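Local coordinates for Glyoxalase/bleomycin resistance protein/dioxygenase (Nostoc punctiforme PCC 73102, PDB 3KOL), which binds a divalent metal ion, modelled as cobalt, and probably acts as a glyoxalase or dioxygenase of the vicinal oxygen chelate superfamily, at the interface of chains A and B. Residues are numbered along the deposited sequence; one frame, centred on the assembly and turned at random. Chains: chain A/B, Glyoxalase/bleomycin resistance protein/dioxygenase.

Contact 1: the interface of chains A and B. Residues chain A 20-23; chain B 73, 100-102.
A:His21 and A:His22 pair with B:Ala101 where strand 17-27 of chain A runs antiparallel to strand 96-104 of chain B, an intermolecular beta ladder of a two-fold symmetric pair. Main-chain hydrogen bonds hold it together. The amide A:His21 N donates to B:Ala101 O over 2.8 Å, reaching the oxygen 26° out of the carbonyl plane. In return B:Ala101 N donates to A:His22 O, also at 2.8 Å, almost straight along the C=O axis. A:His22 N makes a weak further bond to B:Ala101 O, and the helical backbone angles of A:His21 form a beta bulge that presents two successive amides to one acceptor.

On one side of the ladder the B:Ala101 methyl lies over a face of the A:His22 imidazole, displaced toward the rim, with its CB 3.4 Å from the ring centroid. The bond from A:His22 ND1 to A:His21 ND1, in the plane of the donor ring and tilted slightly from that of the acceptor, helps set the ring's rotation.

Apolar contacts gather round A:Val20, whose two methyls part company. CG1, anti to the backbone N (chi1 165°), meets B:Leu100 CD1 with the side chains about perpendicular, while CG2 reaches B:Phe102 CE1 from above the ring and to one side, and also the methyl B:Thr73 CG2.

Water 1 adds a polar link, 2.9 Å from A:Val20 N and shared with the hydroxyl B:Thr73 OG1.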
loop_
_atom_site.group_PDB
_atom_site.type_symbol
_atom_site.label_atom_id
_atom_site.label_comp_id
_atom_site.label_asym_id
_atom_site.label_seq_id
_atom_site.Cartn_x
_atom_site.Cartn_y
_atom_site.Cartn_z
ATOM N N VAL A 20 -1.207 2.971 8.746
ATOM C CA VAL A 20 -0.383 2.290 7.762
ATOM C C VAL A 20 0.931 3.033 7.925
ATOM O O VAL A 20 0.997 4.239 7.680
ATOM C CB VAL A 20 -0.905 2.498 6.323
ATOM C CG1 VAL A 20 0.171 2.082 5.319
ATOM C CG2 VAL A 20 -2.176 1.673 6.104
ATOM N N HIS A 21 1.966 2.324 8.355
ATOM C CA HIS A 21 3.265 2.939 8.577
ATOM C C HIS A 21 4.014 3.126 7.263
ATOM O O HIS A 21 4.604 4.182 7.028
ATOM C CB HIS A 21 4.076 2.090 9.561
ATOM C CG HIS A 21 5.376 2.714 9.966
ATOM N ND1 HIS A 21 6.512 2.632 9.192
ATOM C CD2 HIS A 21 5.712 3.451 11.053
ATOM C CE1 HIS A 21 7.494 3.292 9.783
ATOM N NE2 HIS A 21 7.034 3.799 10.913
ATOM N N HIS A 22 3.989 2.108 6.410
ATOM C CA HIS A 22 4.634 2.197 5.108
ATOM C C HIS A 22 4.178 1.104 4.151
ATOM O O HIS A 22 3.655 0.075 4.572
ATOM C CB HIS A 22 6.171 2.157 5.235
ATOM C CG HIS A 22 6.725 0.888 5.817
ATOM N ND1 HIS A 22 6.932 0.718 7.170
ATOM C CD2 HIS A 22 7.175 -0.243 5.225
ATOM C CE1 HIS A 22 7.493 -0.460 7.384
ATOM N NE2 HIS A 22 7.650 -1.063 6.222
ATOM N N ILE A 23 4.327 1.369 2.857
ATOM C CA ILE A 23 4.015 0.382 1.833
ATOM C C ILE A 23 5.345 0.251 1.102
ATOM O O ILE A 23 5.959 1.255 0.736
ATOM C CB ILE A 23 2.918 0.848 0.851
ATOM C CG1 ILE A 23 2.733 -0.213 -0.238
ATOM C CG2 ILE A 23 3.278 2.184 0.241
ATOM C CD1 ILE A 23 1.557 0.033 -1.138
ATOM N N THR B 73 -6.905 5.811 6.733
ATOM C CA THR B 73 -6.405 5.110 5.549
ATOM C C THR B 73 -7.285 3.901 5.259
ATOM O O THR B 73 -7.628 3.129 6.162
ATOM C CB THR B 73 -4.952 4.634 5.737
ATOM O OG1 THR B 73 -4.132 5.743 6.109
ATOM C CG2 THR B 73 -4.410 4.040 4.440
ATOM N N LEU B 100 3.068 -4.478 3.047
ATOM C CA LEU B 100 2.285 -3.392 3.615
ATOM C C LEU B 100 2.500 -3.491 5.121
ATOM O O LEU B 100 2.291 -4.553 5.710
ATOM C CB LEU B 100 0.800 -3.578 3.277
ATOM C CG LEU B 100 -0.177 -2.650 4.006
ATOM C CD1 LEU B 100 0.118 -1.192 3.651
ATOM C CD2 LEU B 100 -1.602 -3.017 3.623
ATOM N N ALA B 101 2.918 -2.398 5.746
ATOM C CA ALA B 101 3.181 -2.415 7.176
ATOM C C ALA B 101 2.264 -1.519 7.987
ATOM O O ALA B 101 2.015 -0.365 7.631
ATOM C CB ALA B 101 4.645 -2.043 7.437
ATOM N N PHE B 102 1.770 -2.077 9.087
ATOM C CA PHE B 102 0.882 -1.386 10.017
ATOM C C PHE B 102 1.646 -1.071 11.292
ATOM O O PHE B 102 2.466 -1.866 11.746
ATOM C CB PHE B 102 -0.307 -2.281 10.372
ATOM C CG PHE B 102 -1.248 -2.521 9.231
ATOM C CD1 PHE B 102 -2.234 -1.591 8.920
ATOM C CD2 PHE B 102 -1.152 -3.680 8.469
ATOM C CE1 PHE B 102 -3.116 -1.816 7.865
ATOM C CE2 PHE B 102 -2.025 -3.913 7.414
ATOM C CZ PHE B 102 -3.010 -2.978 7.111
HETATM O O HOH W 1 -2.422 5.437 7.888
#

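Contact 2: the interface of chains A and B. Residues chain A 41-43, 102, 148; chain B 12-13, 17.
The start of strand 17-27 of chain B, together with the N-terminal segment leading to it, packs against the loop that follows helix 30-40 of chain A, and B:Leu17 fills an apolar pocket there. The wall includes A:Leu41, A:Leu43, A:Phe102 of strand 96-104 and A:Ile148 of strand 145-150. B:Leu17 is the most deeply covered residue of the patch, with 92 Å² hidden by the partner.

Its two methyls part toward A:Leu41 and A:Ile148, and both touch A:Phe102 CB. CD1 enters between A:Leu41 and A:Phe102, lying 3.8 Å from A:Leu41 CB and 3.9 Å from A:Phe102 CG, so it meets the phenyl ring near its root; it also lies against the carbonyl oxygen A:Leu41 O. CD2 turns toward the end of the isoleucine, 4.1 Å from A:Ile148 CD1, and the two side chains cross at about a right angle. The stem, B:Leu17 CB, rests against A:Leu43 CD2 at 4.0 Å. The B:Leu17 CG lies anti to the carbonyl carbon (chi1 -65°), which carries both methyls into chain A.

B:Leu12 takes a shallower position on the same loop. B:Leu12 CB sits 3.5 Å from the carbonyl oxygen A:Leu41 O, and its own carbonyl oxygen approaches A:Gly42 CA, where the lack of a side chain lets the two backbones come close.

Water 2 bridges these main chains beside the leucines. It is 2.7 Å from A:Leu41 O and also bonds the carbonyl B:Ala13 O, while B:Leu17 N points to it almost linearly, 172° at the hydrogen, over 3.1 Å.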
loop_
_atom_site.group_PDB
_atom_site.type_symbol
_atom_site.label_atom_id
_atom_site.label_comp_id
_atom_site.label_asym_id
_atom_site.label_seq_id
_atom_site.Cartn_x
_atom_site.Cartn_y
_atom_site.Cartn_z
ATOM N N LEU A 41 5.957 12.900 -9.284
ATOM C CA LEU A 41 4.827 12.943 -8.357
ATOM C C LEU A 41 5.060 13.865 -7.154
ATOM O O LEU A 41 4.145 14.122 -6.371
ATOM C CB LEU A 41 4.477 11.530 -7.882
ATOM C CG LEU A 41 4.037 10.548 -8.977
ATOM C CD1 LEU A 41 3.458 9.315 -8.325
ATOM C CD2 LEU A 41 2.992 11.187 -9.879
ATOM N N GLY A 42 6.289 14.349 -7.006
ATOM C CA GLY A 42 6.601 15.270 -5.925
ATOM C C GLY A 42 6.663 14.783 -4.485
ATOM O O GLY A 42 6.654 15.606 -3.572
ATOM N N LEU A 43 6.724 13.474 -4.255
ATOM C CA LEU A 43 6.805 12.987 -2.875
ATOM C C LEU A 43 8.155 13.370 -2.268
ATOM O O LEU A 43 9.205 13.217 -2.898
ATOM C CB LEU A 43 6.609 11.467 -2.814
ATOM C CG LEU A 43 5.233 10.976 -3.281
ATOM C CD1 LEU A 43 5.195 9.449 -3.271
ATOM C CD2 LEU A 43 4.147 11.539 -2.365
ATOM N N PHE A 102 -3.312 7.880 -4.118
ATOM C CA PHE A 102 -2.932 9.099 -3.412
ATOM C C PHE A 102 -4.050 10.119 -3.543
ATOM O O PHE A 102 -4.687 10.222 -4.590
ATOM C CB PHE A 102 -1.662 9.690 -4.027
ATOM C CG PHE A 102 -0.436 8.858 -3.805
ATOM C CD1 PHE A 102 0.277 8.954 -2.615
ATOM C CD2 PHE A 102 0.010 7.980 -4.787
ATOM C CE1 PHE A 102 1.424 8.188 -2.409
ATOM C CE2 PHE A 102 1.149 7.210 -4.590
ATOM C CZ PHE A 102 1.858 7.315 -3.397
ATOM N N ILE A 148 -4.440 8.563 -8.681
ATOM C CA ILE A 148 -4.436 9.874 -8.047
ATOM C C ILE A 148 -5.914 10.226 -8.053
ATOM O O ILE A 148 -6.561 10.150 -9.092
ATOM C CB ILE A 148 -3.627 10.926 -8.842
ATOM C CG1 ILE A 148 -2.127 10.635 -8.698
ATOM C CG2 ILE A 148 -3.949 12.332 -8.318
ATOM C CD1 ILE A 148 -1.213 11.640 -9.420
ATOM N N LEU B 12 4.615 17.714 -10.002
ATOM C CA LEU B 12 3.876 18.047 -8.797
ATOM C C LEU B 12 4.854 18.519 -7.731
ATOM O O LEU B 12 6.011 18.091 -7.692
ATOM C CB LEU B 12 3.078 16.839 -8.286
ATOM C CG LEU B 12 1.862 16.431 -9.128
ATOM C CD1 LEU B 12 1.161 15.255 -8.478
ATOM C CD2 LEU B 12 0.898 17.602 -9.243
ATOM N N ALA B 13 4.384 19.423 -6.882
ATOM C CA ALA B 13 5.207 19.960 -5.814
ATOM C C ALA B 13 5.024 19.096 -4.574
ATOM O O ALA B 13 4.018 18.400 -4.434
ATOM C CB ALA B 13 4.790 21.391 -5.519
ATOM N N LEU B 17 0.390 15.612 -3.371
ATOM C CA LEU B 17 -0.162 14.303 -3.048
ATOM C C LEU B 17 -0.104 14.358 -1.521
ATOM O O LEU B 17 0.933 14.091 -0.908
ATOM C CB LEU B 17 0.721 13.193 -3.617
ATOM C CG LEU B 17 0.780 13.158 -5.153
ATOM C CD1 LEU B 17 1.407 11.850 -5.604
ATOM C CD2 LEU B 17 -0.633 13.286 -5.743
HETATM O O HOH W 2 3.370 15.684 -4.301
#

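About 18 Å separates the C-alpha centres of contact 1 and contact 2, and both draw on strand 17-27 and strand 96-104. In contact 1 strand 17-27 comes from chain A and strand 96-104 from chain B; in contact 2 their chains are exchanged. Phe102 takes part in each, as B:Phe102 in contact 1 and A:Phe102 in contact 2. Through the two-fold, each protomer supplies both halves of both patches, so one strand both extends a sheet across the pair and seats its start in the partner. Such mutual insertion would favour a dimer, although the structure alone does not show the state in solution.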